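Local coordinates for protein putative serine phosphatase (Pseudomonas aeruginosa, PDB 6K4E) that probably dephosphorylates phosphorylated protein residues as a magnesium-dependent PP2C-type phosphatase of the SiaABC pathway that controls biofilm formation, at residues A168-A173 with R209-D214; A188-S193 with G218-I223; D198-Q203 with H264-L269. All coordinates share one frame; numbering follows the deposited sequence.

Interaction 1 of 3, residues A168-A173 with R209-D214; sequences ATNMDA and RRAIGD
Met171 and Ile212 form a single antiparallel beta bridge, a hydrogen-bonded pair that lays the loop between strands 202-205 and 223-226 against the start of strand 171-179, a member of one of the two large sheets of the PP2C-type fold. Ile212 N gives its hydrogen to Met171 O at 2.7 Å, and Met171 N returns a bond to Ile212 O at 3.0 Å, meeting a lone pair of that oxygen in the carbonyl plane. The same Ile212 O also takes a CA-H...O contact from Asn170 CA, so one carbonyl holds two consecutive residues.

Apolar side chains close over the bridge. The CG of Met171 lies between its backbone N and carbonyl carbon (chi1 66°), which brings this methylene, and not the sulfur, against Ile212 CB at 3.7 Å. The methionine chain passes slantwise over the isoleucine, its CG meeting both CB and CG2. Ile212 reaches further along the strand with its CD1, 3.7 Å from Ala173 CB; a branched chain can thus serve both strand residues, while the small Ala173 lets it come close. Ala211, also small, turns its methyl toward Asn170 and Asp172.

Gly213 follows with a positive phi of 85°; a CB here would press on the preceding carbonyl oxygen, which accounts for glycine.

Further out, Leu147 and Asp151 of helix 143-157 pack on Ile212, and Met154 of that helix and Val111 and Cys113 of strand 105-113 touch Met171. Asp172 pairs through its backbone with Asp112, a magnesium ligand, and its side chain lies about 4 Å from a bound magnesium ion, so the bridge borders the metal centre. Beside the bridge, Asn170 CB sits 3.3 Å from Gly213 O, with Asn170 ND2 3.6 Å from Ala211 CB.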
ATOM      1  N   ALA B 168      -8.770   4.999 -11.499  1.00 71.03           N
ATOM      2  CA  ALA B 168      -9.683   3.911 -11.145  1.00 69.52           C
ATOM      3  C   ALA B 168      -9.200   3.388  -9.788  1.00 70.80           C
ATOM      4  O   ALA B 168      -8.105   2.818  -9.693  1.00 71.11           O
ATOM      5  CB  ALA B 168      -9.645   2.811 -12.201  1.00 69.98           C
ATOM      6  N   THR B 169      -9.972   3.707  -8.726  1.00 64.36           N
ATOM      7  CA  THR B 169      -9.644   3.398  -7.329  1.00 62.58           C
ATOM      8  C   THR B 169     -10.711   2.572  -6.612  1.00 62.61           C
ATOM      9  O   THR B 169     -10.619   2.361  -5.393  1.00 61.79           O
ATOM     10  CB  THR B 169      -9.366   4.695  -6.542  1.00 73.36           C
ATOM     11  OG1 THR B 169     -10.553   5.493  -6.506  1.00 73.08           O
ATOM     12  CG2 THR B 169      -8.190   5.485  -7.091  1.00 73.44           C
ATOM     13  N   ASN B 170     -11.739   2.148  -7.351  1.00 56.78           N
ATOM     14  CA  ASN B 170     -12.813   1.331  -6.818  1.00 55.90           C
ATOM     15  C   ASN B 170     -12.347  -0.136  -6.601  1.00 59.95           C
ATOM     16  O   ASN B 170     -11.314  -0.562  -7.133  1.00 59.75           O
ATOM     17  CB  ASN B 170     -14.052   1.428  -7.699  1.00 56.75           C
ATOM     18  CG  ASN B 170     -13.909   0.897  -9.108  1.00 90.41           C
ATOM     19  OD1 ASN B 170     -12.819   0.838  -9.686  1.00 83.83           O
ATOM     20  ND2 ASN B 170     -15.025   0.529  -9.712  1.00 85.14           N
ATOM     21  N   MET B 171     -13.058  -0.862  -5.743  1.00 54.24           N
ATOM     22  CA  MET B 171     -12.730  -2.241  -5.423  1.00 51.83           C
ATOM     23  C   MET B 171     -13.939  -3.066  -5.092  1.00 50.40           C
ATOM     24  O   MET B 171     -14.926  -2.556  -4.562  1.00 47.57           O
ATOM     25  CB  MET B 171     -11.672  -2.338  -4.313  1.00 54.30           C
ATOM     26  CG  MET B 171     -12.126  -1.843  -2.956  1.00 59.25           C
ATOM     27  SD  MET B 171     -10.857  -1.898  -1.669  1.00 64.00           S
ATOM     28  CE  MET B 171      -9.677  -0.844  -2.397  1.00 62.03           C
ATOM     29  N   ASP B 172     -13.866  -4.344  -5.449  1.00 45.45           N
ATOM     30  CA  ASP B 172     -14.887  -5.321  -5.141  1.00 44.82           C
ATOM     31  C   ASP B 172     -14.424  -6.012  -3.881  1.00 47.52           C
ATOM     32  O   ASP B 172     -13.224  -6.130  -3.678  1.00 48.71           O
ATOM     33  CB  ASP B 172     -14.995  -6.348  -6.270  1.00 46.28           C
ATOM     34  CG  ASP B 172     -15.317  -5.765  -7.631  1.00 55.27           C
ATOM     35  OD1 ASP B 172     -15.835  -4.621  -7.677  1.00 53.32           O
ATOM     36  OD2 ASP B 172     -15.128  -6.495  -8.654  1.00 64.92           O
ATOM     37  N   ALA B 173     -15.354  -6.436  -3.028  1.00 42.30           N
ATOM     38  CA  ALA B 173     -15.078  -7.174  -1.799  1.00 40.72           C
ATOM     39  C   ALA B 173     -16.270  -7.966  -1.332  1.00 43.14           C
ATOM     40  O   ALA B 173     -17.407  -7.556  -1.527  1.00 43.62           O
ATOM     41  CB  ALA B 173     -14.579  -6.258  -0.683  1.00 41.12           C
ATOM     42  N   ARG B 209     -24.473  -4.192  -6.476  1.00 54.54           N
ATOM     43  CA  ARG B 209     -24.007  -3.936  -7.842  1.00 56.09           C
ATOM     44  C   ARG B 209     -23.022  -2.747  -7.904  1.00 62.25           C
ATOM     45  O   ARG B 209     -22.517  -2.423  -8.980  1.00 63.45           O
ATOM     46  CB  ARG B 209     -25.186  -3.792  -8.837  1.00 57.63           C
ATOM     47  CG  ARG B 209     -25.866  -5.129  -9.126  1.00 68.68           C
ATOM     48  CD  ARG B 209     -26.600  -5.184 -10.459  1.00 77.39           C
ATOM     49  NE  ARG B 209     -26.077  -6.252 -11.310  1.00 79.85           N
ATOM     50  CZ  ARG B 209     -26.587  -7.477 -11.382  1.00 87.77           C
ATOM     51  NH1 ARG B 209     -27.661  -7.800 -10.670  1.00 74.63           N
ATOM     52  NH2 ARG B 209     -26.029  -8.389 -12.168  1.00 71.56           N
ATOM     53  N   ARG B 210     -22.699  -2.155  -6.740  1.00 58.47           N
ATOM     54  CA  ARG B 210     -21.795  -1.016  -6.623  1.00 58.88           C
ATOM     55  C   ARG B 210     -20.489  -1.432  -6.018  1.00 61.60           C
ATOM     56  O   ARG B 210     -20.475  -2.092  -4.984  1.00 60.58           O
ATOM     57  CB  ARG B 210     -22.420   0.092  -5.750  1.00 63.46           C
ATOM     58  CG  ARG B 210     -23.826   0.524  -6.190  1.00 86.37           C
ATOM     59  CD  ARG B 210     -24.608   1.306  -5.132  1.00103.95           C
ATOM     60  NE  ARG B 210     -24.737   0.616  -3.838  1.00111.34           N
ATOM     61  CZ  ARG B 210     -25.628  -0.334  -3.559  1.00118.81           C
ATOM     62  NH1 ARG B 210     -26.472  -0.760  -4.492  1.00105.04           N
ATOM     63  NH2 ARG B 210     -25.672  -0.873  -2.349  1.00100.22           N
ATOM     64  N   ALA B 211     -19.381  -1.023  -6.640  1.00 58.96           N
ATOM     65  CA  ALA B 211     -18.042  -1.273  -6.109  1.00 57.78           C
ATOM     66  C   ALA B 211     -17.769  -0.290  -4.979  1.00 61.40           C
ATOM     67  O   ALA B 211     -18.427   0.757  -4.887  1.00 60.61           O
ATOM     68  CB  ALA B 211     -17.003  -1.088  -7.201  1.00 58.52           C
ATOM     69  N   ILE B 212     -16.808  -0.636  -4.102  1.00 57.10           N
ATOM     70  CA  ILE B 212     -16.393   0.228  -3.002  1.00 57.45           C
ATOM     71  C   ILE B 212     -15.657   1.454  -3.609  1.00 64.02           C
ATOM     72  O   ILE B 212     -14.685   1.282  -4.331  1.00 60.57           O
ATOM     73  CB  ILE B 212     -15.503  -0.557  -1.998  1.00 58.61           C
ATOM     74  CG1 ILE B 212     -16.336  -1.523  -1.148  1.00 57.34           C
ATOM     75  CG2 ILE B 212     -14.661   0.381  -1.116  1.00 59.23           C
ATOM     76  CD1 ILE B 212     -15.660  -2.738  -0.826  1.00 56.08           C
ATOM     77  N   GLY B 213     -16.102   2.662  -3.283  1.00 65.83           N
ATOM     78  CA  GLY B 213     -15.454   3.884  -3.752  1.00 68.27           C
ATOM     79  C   GLY B 213     -15.913   4.338  -5.119  1.00 76.37           C
ATOM     80  O   GLY B 213     -15.215   4.119  -6.117  1.00 76.36           O
ATOM     81  N   ASP B 214     -17.099   4.985  -5.160  1.00 74.83           N
ATOM     82  CA  ASP B 214     -17.741   5.491  -6.373  1.00106.22           C
ATOM     83  C   ASP B 214     -18.068   6.978  -6.254  1.00147.87           C
ATOM     84  O   ASP B 214     -17.288   7.740  -5.687  1.00115.62           O
ATOM     85  CB  ASP B 214     -19.029   4.691  -6.662  1.00107.87           C
ATOM     86  CG  ASP B 214     -18.841   3.373  -7.395  1.00113.51           C
ATOM     87  OD1 ASP B 214     -17.734   2.791  -7.311  1.00111.94           O
ATOM     88  OD2 ASP B 214     -19.809   2.912  -8.038  1.00120.17           O
TER

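Interaction 2 of 3, residues A188-S193 with G218-I223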
ATOM      1  N   ALA B 188     -21.642  -9.427   3.521  1.00 44.01           N
ATOM      2  CA  ALA B 188     -21.850  -8.144   2.838  1.00 44.45           C
ATOM      3  C   ALA B 188     -20.834  -8.060   1.723  1.00 46.86           C
ATOM      4  O   ALA B 188     -19.669  -8.348   1.948  1.00 45.74           O
ATOM      5  CB  ALA B 188     -21.707  -6.973   3.797  1.00 45.34           C
ATOM      6  N   GLY B 189     -21.290  -7.719   0.529  1.00 45.61           N
ATOM      7  CA  GLY B 189     -20.428  -7.649  -0.643  1.00 45.35           C
ATOM      8  C   GLY B 189     -20.681  -6.502  -1.594  1.00 49.02           C
ATOM      9  O   GLY B 189     -21.808  -6.028  -1.719  1.00 47.97           O
ATOM     10  N   ALA B 190     -19.608  -6.023  -2.237  1.00 46.19           N
ATOM     11  CA  ALA B 190     -19.641  -4.999  -3.279  1.00 46.30           C
ATOM     12  C   ALA B 190     -19.087  -5.695  -4.530  1.00 48.59           C
ATOM     13  O   ALA B 190     -17.884  -5.931  -4.606  1.00 48.05           O
ATOM     14  CB  ALA B 190     -18.759  -3.823  -2.891  1.00 47.30           C
ATOM     15  N   LYS B 191     -19.987  -6.179  -5.407  1.00 44.01           N
ATOM     16  CA  LYS B 191     -19.703  -6.850  -6.673  1.00 43.66           C
ATOM     17  C   LYS B 191     -19.034  -8.215  -6.491  1.00 47.40           C
ATOM     18  O   LYS B 191     -18.374  -8.706  -7.416  1.00 48.47           O
ATOM     19  CB  LYS B 191     -18.905  -5.938  -7.630  1.00 46.73           C
ATOM     20  CG  LYS B 191     -19.746  -4.781  -8.215  1.00 53.88           C
ATOM     21  CD  LYS B 191     -18.966  -3.838  -9.114  1.00 59.09           C
ATOM     22  CE  LYS B 191     -18.523  -4.433 -10.430  1.00 72.03           C
ATOM     23  NZ  LYS B 191     -17.534  -3.550 -11.107  1.00 85.53           N
ATOM     24  N   ILE B 192     -19.212  -8.825  -5.296  1.00 41.82           N
ATOM     25  CA  ILE B 192     -18.704 -10.159  -4.949  1.00 41.35           C
ATOM     26  C   ILE B 192     -19.805 -10.914  -4.234  1.00 43.53           C
ATOM     27  O   ILE B 192     -20.503 -10.349  -3.393  1.00 42.69           O
ATOM     28  CB  ILE B 192     -17.314 -10.195  -4.226  1.00 44.49           C
ATOM     29  CG1 ILE B 192     -16.187  -9.911  -5.285  1.00 44.79           C
ATOM     30  CG2 ILE B 192     -17.053 -11.592  -3.519  1.00 43.22           C
ATOM     31  CD1 ILE B 192     -14.852  -9.923  -4.846  1.00 55.68           C
ATOM     32  N   SER B 193     -19.999 -12.171  -4.638  1.00 38.90           N
ATOM     33  CA  SER B 193     -21.040 -13.051  -4.107  1.00 38.59           C
ATOM     34  C   SER B 193     -20.470 -14.072  -3.163  1.00 41.65           C
ATOM     35  O   SER B 193     -19.298 -14.455  -3.284  1.00 42.80           O
ATOM     36  CB  SER B 193     -21.724 -13.808  -5.246  1.00 39.95           C
ATOM     37  OG  SER B 193     -22.234 -12.942  -6.244  1.00 50.90           O
ATOM     38  N   GLY B 218     -22.110   4.076  -2.061  1.00 88.77           N
ATOM     39  CA  GLY B 218     -23.074   2.999  -1.863  1.00 88.24           C
ATOM     40  C   GLY B 218     -23.159   2.505  -0.431  1.00 91.01           C
ATOM     41  O   GLY B 218     -22.125   2.282   0.203  1.00 90.04           O
ATOM     42  N   ASP B 219     -24.401   2.341   0.095  1.00 86.76           N
ATOM     43  CA  ASP B 219     -24.656   1.876   1.463  1.00 85.35           C
ATOM     44  C   ASP B 219     -24.812   0.364   1.521  1.00 83.12           C
ATOM     45  O   ASP B 219     -25.556  -0.218   0.721  1.00 82.91           O
ATOM     46  CB  ASP B 219     -25.849   2.599   2.109  1.00 89.24           C
ATOM     47  CG  ASP B 219     -25.606   2.899   3.579  1.00102.60           C
ATOM     48  OD1 ASP B 219     -24.998   3.955   3.877  1.00103.54           O
ATOM     49  OD2 ASP B 219     -25.973   2.052   4.426  1.00109.53           O
ATOM     50  N   TYR B 220     -24.084  -0.272   2.457  1.00 74.51           N
ATOM     51  CA  TYR B 220     -24.052  -1.729   2.590  1.00 70.96           C
ATOM     52  C   TYR B 220     -24.883  -2.259   3.739  1.00 69.44           C
ATOM     53  O   TYR B 220     -25.009  -1.616   4.786  1.00 68.31           O
ATOM     54  CB  TYR B 220     -22.602  -2.247   2.650  1.00 70.57           C
ATOM     55  CG  TYR B 220     -21.832  -1.873   1.402  1.00 70.50           C
ATOM     56  CD1 TYR B 220     -22.148  -2.439   0.169  1.00 71.82           C
ATOM     57  CD2 TYR B 220     -20.850  -0.888   1.435  1.00 70.75           C
ATOM     58  CE1 TYR B 220     -21.495  -2.049  -0.995  1.00 72.34           C
ATOM     59  CE2 TYR B 220     -20.168  -0.507   0.279  1.00 71.24           C
ATOM     60  CZ  TYR B 220     -20.500  -1.088  -0.937  1.00 79.14           C
ATOM     61  OH  TYR B 220     -19.859  -0.725  -2.096  1.00 82.39           O
ATOM     62  N   ARG B 221     -25.478  -3.436   3.499  1.00 62.52           N
ATOM     63  CA  ARG B 221     -26.334  -4.175   4.416  1.00 61.44           C
ATOM     64  C   ARG B 221     -25.838  -5.629   4.480  1.00 59.63           C
ATOM     65  O   ARG B 221     -25.293  -6.141   3.502  1.00 58.43           O
ATOM     66  CB  ARG B 221     -27.789  -4.094   3.908  1.00 66.08           C
ATOM     67  CG  ARG B 221     -28.844  -4.765   4.796  1.00 86.15           C
ATOM     68  CD  ARG B 221     -30.224  -4.856   4.141  1.00 98.71           C
ATOM     69  NE  ARG B 221     -30.217  -5.640   2.900  1.00104.88           N
ATOM     70  CZ  ARG B 221     -30.358  -6.960   2.835  1.00115.59           C
ATOM     71  NH1 ARG B 221     -30.519  -7.676   3.944  1.00102.47           N
ATOM     72  NH2 ARG B 221     -30.335  -7.579   1.662  1.00 98.38           N
ATOM     73  N   ASN B 222     -25.984  -6.271   5.645  1.00 53.31           N
ATOM     74  CA  ASN B 222     -25.631  -7.667   5.849  1.00 50.71           C
ATOM     75  C   ASN B 222     -26.789  -8.587   5.483  1.00 53.13           C
ATOM     76  O   ASN B 222     -27.950  -8.266   5.723  1.00 52.42           O
ATOM     77  CB  ASN B 222     -25.250  -7.906   7.297  1.00 50.13           C
ATOM     78  CG  ASN B 222     -23.963  -7.248   7.672  1.00 60.50           C
ATOM     79  OD1 ASN B 222     -23.011  -7.255   6.907  1.00 48.84           O
ATOM     80  ND2 ASN B 222     -23.919  -6.644   8.843  1.00 55.50           N
ATOM     81  N   ILE B 223     -26.446  -9.739   4.913  1.00 48.46           N
ATOM     82  CA  ILE B 223     -27.371 -10.799   4.594  1.00 47.75           C
ATOM     83  C   ILE B 223     -27.029 -11.861   5.613  1.00 50.13           C
ATOM     84  O   ILE B 223     -25.914 -12.381   5.622  1.00 48.37           O
ATOM     85  CB  ILE B 223     -27.221 -11.282   3.131  1.00 49.99           C
ATOM     86  CG1 ILE B 223     -27.590 -10.138   2.147  1.00 50.88           C
ATOM     87  CG2 ILE B 223     -28.076 -12.555   2.886  1.00 50.93           C
ATOM     88  CD1 ILE B 223     -27.048 -10.321   0.712  1.00 54.99           C
TER
HETATM   89  O   HOH W   1     -24.451  -6.679   0.738  1.00 71.88           O
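With chi1 at -60°, Tyr220 sets its CG anti to the carbonyl carbon and beside its own backbone N, sending the phenol across to the end of strand 184-190, where it meets Ala190. Asn222 has a similar first torsion (chi1 -69°); although its CB points away from the strand, the turned amide brings OD1 back to within 3.4 Å of Ala188 CB.

The Tyr220 ring meets Ala190 obliquely, with CE1 3.8 Å from Ala190 CB and the hydroxyl oxygen OH 3.4 Å from that same methyl. An alanine suits the place because its short side chain lets the broad ring come close to the strand. Gly189 O lies near the same ring, 4.1 Å from Tyr220 CE1.

No direct hydrogen bond joins the two segments. They lie at the border of the sheet in which strand 184-190 runs antiparallel to both 171-179 and the outermost strand 223-226: Ile223 already pairs through its backbone with Phe187, whereas the residues before it diverge from Gly189. A water bridges the two backbones, donating to Arg221 O at 2.9 Å and accepting a weak bond from Gly189 N at 3.3 Å. Glycine fits on the strand here, since a CB on Gly189 would collide with Ile192 O where the chain turns back after Ala190.

Polar ends that touch these alanines find their main partners outside the two segments. Tyr220 OH is hydrogen-bonded to Arg210 O, which ties the phenol to an earlier part of its own loop, and Ile212 packs on the ring. Asn222 OD1 accepts from the backbone N of Ala144 and Asn222 ND2 binds Asp142 OD1, so both halves of the amide are used at the start of helix 143-157. Pro143 and Leu147 of that helix also cover Ala188 CB.

Interaction 3 of 3, residues D198-Q203 with H264-L269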
ATOM      1  N   ASP B 198     -24.126 -27.699  -0.309  1.00 46.74           N
ATOM      2  CA  ASP B 198     -24.077 -28.905   0.516  1.00 48.23           C
ATOM      3  C   ASP B 198     -23.842 -30.150  -0.366  1.00 53.66           C
ATOM      4  O   ASP B 198     -23.900 -31.277   0.132  1.00 54.19           O
ATOM      5  CB  ASP B 198     -25.349 -29.033   1.375  1.00 50.79           C
ATOM      6  CG  ASP B 198     -26.651 -29.228   0.594  1.00 55.82           C
ATOM      7  OD1 ASP B 198     -26.661 -28.975  -0.635  1.00 54.90           O
ATOM      8  OD2 ASP B 198     -27.666 -29.595   1.216  1.00 62.16           O
ATOM      9  N   GLY B 199     -23.579 -29.914  -1.658  1.00 50.21           N
ATOM     10  CA  GLY B 199     -23.374 -30.940  -2.673  1.00 50.86           C
ATOM     11  C   GLY B 199     -24.647 -31.278  -3.423  1.00 57.95           C
ATOM     12  O   GLY B 199     -24.600 -32.033  -4.396  1.00 60.48           O
ATOM     13  N   GLU B 200     -25.795 -30.737  -2.978  1.00 53.52           N
ATOM     14  CA  GLU B 200     -27.103 -30.935  -3.595  1.00 54.06           C
ATOM     15  C   GLU B 200     -27.598 -29.586  -4.114  1.00 56.98           C
ATOM     16  O   GLU B 200     -27.809 -29.409  -5.314  1.00 58.01           O
ATOM     17  CB  GLU B 200     -28.091 -31.518  -2.563  1.00 56.65           C
ATOM     18  CG  GLU B 200     -28.998 -32.622  -3.099  1.00 78.76           C
ATOM     19  CD  GLU B 200     -28.576 -34.076  -2.905  1.00112.05           C
ATOM     20  OE1 GLU B 200     -28.156 -34.449  -1.784  1.00116.58           O
ATOM     21  OE2 GLU B 200     -28.678 -34.848  -3.887  1.00109.63           O
ATOM     22  N   GLU B 201     -27.731 -28.627  -3.204  1.00 51.35           N
ATOM     23  CA  GLU B 201     -28.196 -27.268  -3.458  1.00 50.95           C
ATOM     24  C   GLU B 201     -26.988 -26.298  -3.584  1.00 51.48           C
ATOM     25  O   GLU B 201     -25.980 -26.515  -2.924  1.00 47.82           O
ATOM     26  CB  GLU B 201     -29.081 -26.868  -2.265  1.00 52.70           C
ATOM     27  CG  GLU B 201     -29.786 -25.530  -2.372  1.00 65.06           C
ATOM     28  CD  GLU B 201     -30.581 -25.137  -1.140  1.00 93.19           C
ATOM     29  OE1 GLU B 201     -30.837 -23.922  -0.983  1.00 94.77           O
ATOM     30  OE2 GLU B 201     -30.955 -26.029  -0.340  1.00 86.22           O
ATOM     31  N   VAL B 202     -27.094 -25.262  -4.467  1.00 48.64           N
ATOM     32  CA  VAL B 202     -26.106 -24.182  -4.617  1.00 46.95           C
ATOM     33  C   VAL B 202     -26.895 -22.889  -4.347  1.00 48.38           C
ATOM     34  O   VAL B 202     -27.899 -22.640  -5.011  1.00 46.21           O
ATOM     35  CB  VAL B 202     -25.347 -24.118  -5.989  1.00 50.91           C
ATOM     36  CG1 VAL B 202     -24.317 -22.999  -6.012  1.00 50.28           C
ATOM     37  CG2 VAL B 202     -24.663 -25.426  -6.301  1.00 51.01           C
ATOM     38  N   GLN B 203     -26.475 -22.113  -3.347  1.00 44.52           N
ATOM     39  CA  GLN B 203     -27.058 -20.801  -3.015  1.00 44.29           C
ATOM     40  C   GLN B 203     -26.034 -19.762  -3.353  1.00 47.29           C
ATOM     41  O   GLN B 203     -24.838 -19.985  -3.161  1.00 45.76           O
ATOM     42  CB  GLN B 203     -27.354 -20.652  -1.520  1.00 45.94           C
ATOM     43  CG  GLN B 203     -28.295 -21.684  -0.929  1.00 65.65           C
ATOM     44  CD  GLN B 203     -28.831 -21.281   0.422  1.00 87.33           C
ATOM     45  OE1 GLN B 203     -29.949 -21.656   0.791  1.00 90.22           O
ATOM     46  NE2 GLN B 203     -28.055 -20.531   1.205  1.00 70.47           N
ATOM     47  N   HIS B 264     -18.378 -30.656  -6.167  1.00 41.21           N
ATOM     48  CA  HIS B 264     -17.261 -30.921  -5.243  1.00 39.54           C
ATOM     49  C   HIS B 264     -17.525 -30.588  -3.774  1.00 45.38           C
ATOM     50  O   HIS B 264     -16.779 -31.076  -2.932  1.00 44.67           O
ATOM     51  CB  HIS B 264     -15.997 -30.197  -5.750  1.00 38.71           C
ATOM     52  CG  HIS B 264     -15.524 -30.715  -7.087  1.00 41.63           C
ATOM     53  ND1 HIS B 264     -15.977 -30.162  -8.291  1.00 42.59           N
ATOM     54  CD2 HIS B 264     -14.731 -31.781  -7.372  1.00 41.74           C
ATOM     55  CE1 HIS B 264     -15.393 -30.864  -9.254  1.00 41.46           C
ATOM     56  NE2 HIS B 264     -14.638 -31.853  -8.757  1.00 41.49           N
ATOM     57  N   ALA B 265     -18.600 -29.817  -3.463  1.00 44.03           N
ATOM     58  CA  ALA B 265     -18.949 -29.264  -2.138  1.00 45.12           C
ATOM     59  C   ALA B 265     -18.814 -30.207  -0.940  1.00 50.30           C
ATOM     60  O   ALA B 265     -18.388 -29.770   0.130  1.00 50.49           O
ATOM     61  CB  ALA B 265     -20.344 -28.667  -2.146  1.00 45.89           C
ATOM     62  N   ARG B 266     -19.206 -31.453  -1.095  1.00 46.24           N
ATOM     63  CA  ARG B 266     -19.137 -32.434  -0.008  1.00 46.17           C
ATOM     64  C   ARG B 266     -17.734 -33.043   0.158  1.00 46.76           C
ATOM     65  O   ARG B 266     -17.486 -33.682   1.163  1.00 47.70           O
ATOM     66  CB  ARG B 266     -20.225 -33.516  -0.183  1.00 45.57           C
ATOM     67  CG  ARG B 266     -21.093 -33.689   1.067  1.00 69.71           C
ATOM     68  CD  ARG B 266     -22.290 -34.628   0.897  1.00 86.18           C
ATOM     69  NE  ARG B 266     -23.369 -34.024   0.103  1.00104.17           N
ATOM     70  CZ  ARG B 266     -24.641 -34.423   0.109  1.00123.54           C
ATOM     71  NH1 ARG B 266     -25.029 -35.424   0.893  1.00118.17           N
ATOM     72  NH2 ARG B 266     -25.539 -33.812  -0.654  1.00104.51           N
ATOM     73  N   GLN B 267     -16.812 -32.825  -0.797  1.00 39.60           N
ATOM     74  CA  GLN B 267     -15.459 -33.400  -0.773  1.00 37.59           C
ATOM     75  C   GLN B 267     -14.485 -32.678   0.185  1.00 42.49           C
ATOM     76  O   GLN B 267     -14.662 -31.470   0.431  1.00 41.58           O
ATOM     77  CB  GLN B 267     -14.865 -33.405  -2.198  1.00 37.84           C
ATOM     78  CG  GLN B 267     -15.630 -34.260  -3.254  1.00 32.12           C
ATOM     79  CD  GLN B 267     -15.934 -35.638  -2.767  1.00 39.02           C
ATOM     80  OE1 GLN B 267     -15.072 -36.522  -2.695  1.00 46.31           O
ATOM     81  NE2 GLN B 267     -17.153 -35.820  -2.344  1.00 39.33           N
ATOM     82  N   PRO B 268     -13.401 -33.361   0.674  1.00 39.69           N
ATOM     83  CA  PRO B 268     -12.409 -32.643   1.503  1.00 38.72           C
ATOM     84  C   PRO B 268     -11.889 -31.430   0.730  1.00 46.01           C
ATOM     85  O   PRO B 268     -11.651 -31.537  -0.470  1.00 45.68           O
ATOM     86  CB  PRO B 268     -11.324 -33.690   1.714  1.00 40.38           C
ATOM     87  CG  PRO B 268     -12.077 -35.009   1.625  1.00 44.86           C
ATOM     88  CD  PRO B 268     -13.022 -34.787   0.504  1.00 40.19           C
ATOM     89  N   LEU B 269     -11.774 -30.256   1.400  1.00 45.49           N
ATOM     90  CA  LEU B 269     -11.380 -28.986   0.775  1.00 44.78           C
ATOM     91  C   LEU B 269      -9.993 -29.036   0.097  1.00 47.13           C
ATOM     92  O   LEU B 269      -9.878 -28.471  -0.998  1.00 45.77           O
ATOM     93  CB  LEU B 269     -11.522 -27.800   1.737  1.00 44.75           C
ATOM     94  CG  LEU B 269     -12.931 -27.173   1.757  1.00 48.75           C
ATOM     95  CD1 LEU B 269     -13.929 -28.046   2.503  1.00 49.21           C
ATOM     96  CD2 LEU B 269     -12.924 -25.808   2.366  1.00 48.85           C
TER
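An Asx turn at the bend between strands 194-197 and 202-205 meets the corner between helices 254-264 and 269-284, and Arg266 carries most of the contact. Its NE lies 2.8 Å from Asp198 O, a weak hydrogen bond with an angle of only 116°. The NH2 of Arg266 forms a salt bridge to Glu200 OE1 at 2.9 Å. The carboxylate and guanidinium planes stand 76° apart: the oxygen lies near the guanidinium plane but is approached from above its own carboxylate plane. The arginine chain reaches across to the hairpin, and a bend at chi3 turns its guanidinium so that NE faces Asp198 O and NH2 faces Glu200, letting one flexible group serve both a carbonyl and an acid.

Asp198 shapes the turn itself. Its OD1 accepts from Glu200 N at 3.1 Å and from Glu201 N at 2.8 Å, the second nearly along the C-O axis; this double grip holds the carboxylate against the turn and probably helps set the direction of the Asp198 carbonyl. Gly199, between Asp198 and Glu200, has a positive phi, which favours glycine, and a CB there would strike Arg266 NE. Next to the arginine in sequence, the small Ala265 points its CB at the hairpin, 3.5 Å from Gly199 N.

On the helical side, Gln267 N bonds to His264 O, closing a type I beta turn just ahead of Pro268, the N-cap residue of helix 269-284. The pairing is thus that of an Asx-stabilised beta hairpin packed against the turn that joins two consecutive helices.

Overall arrangement
Following the chain, residues 168-173 lead into strand 171-179, 188-193 finish strand 184-190 and turn toward 194-197, and 198-203 turn the chain from strand 194-197 into strand 202-205. Their partners follow in the same order, 209-214, 218-223 and 264-269, so all three closed loops cross one another. Interactions 1 and 2 are neighbours, centres 11 Å apart: they join through Ala173 O and Ala190 N on adjacent strands, and together fasten the 206-222 loop to one sheet. Interaction 3 closes the longest loop, tying the outer hairpin of the other sheet to the helical corner at 264-269. Its centre lies about 30 Å from that of interaction 1, on the opposite side of the chain's centre.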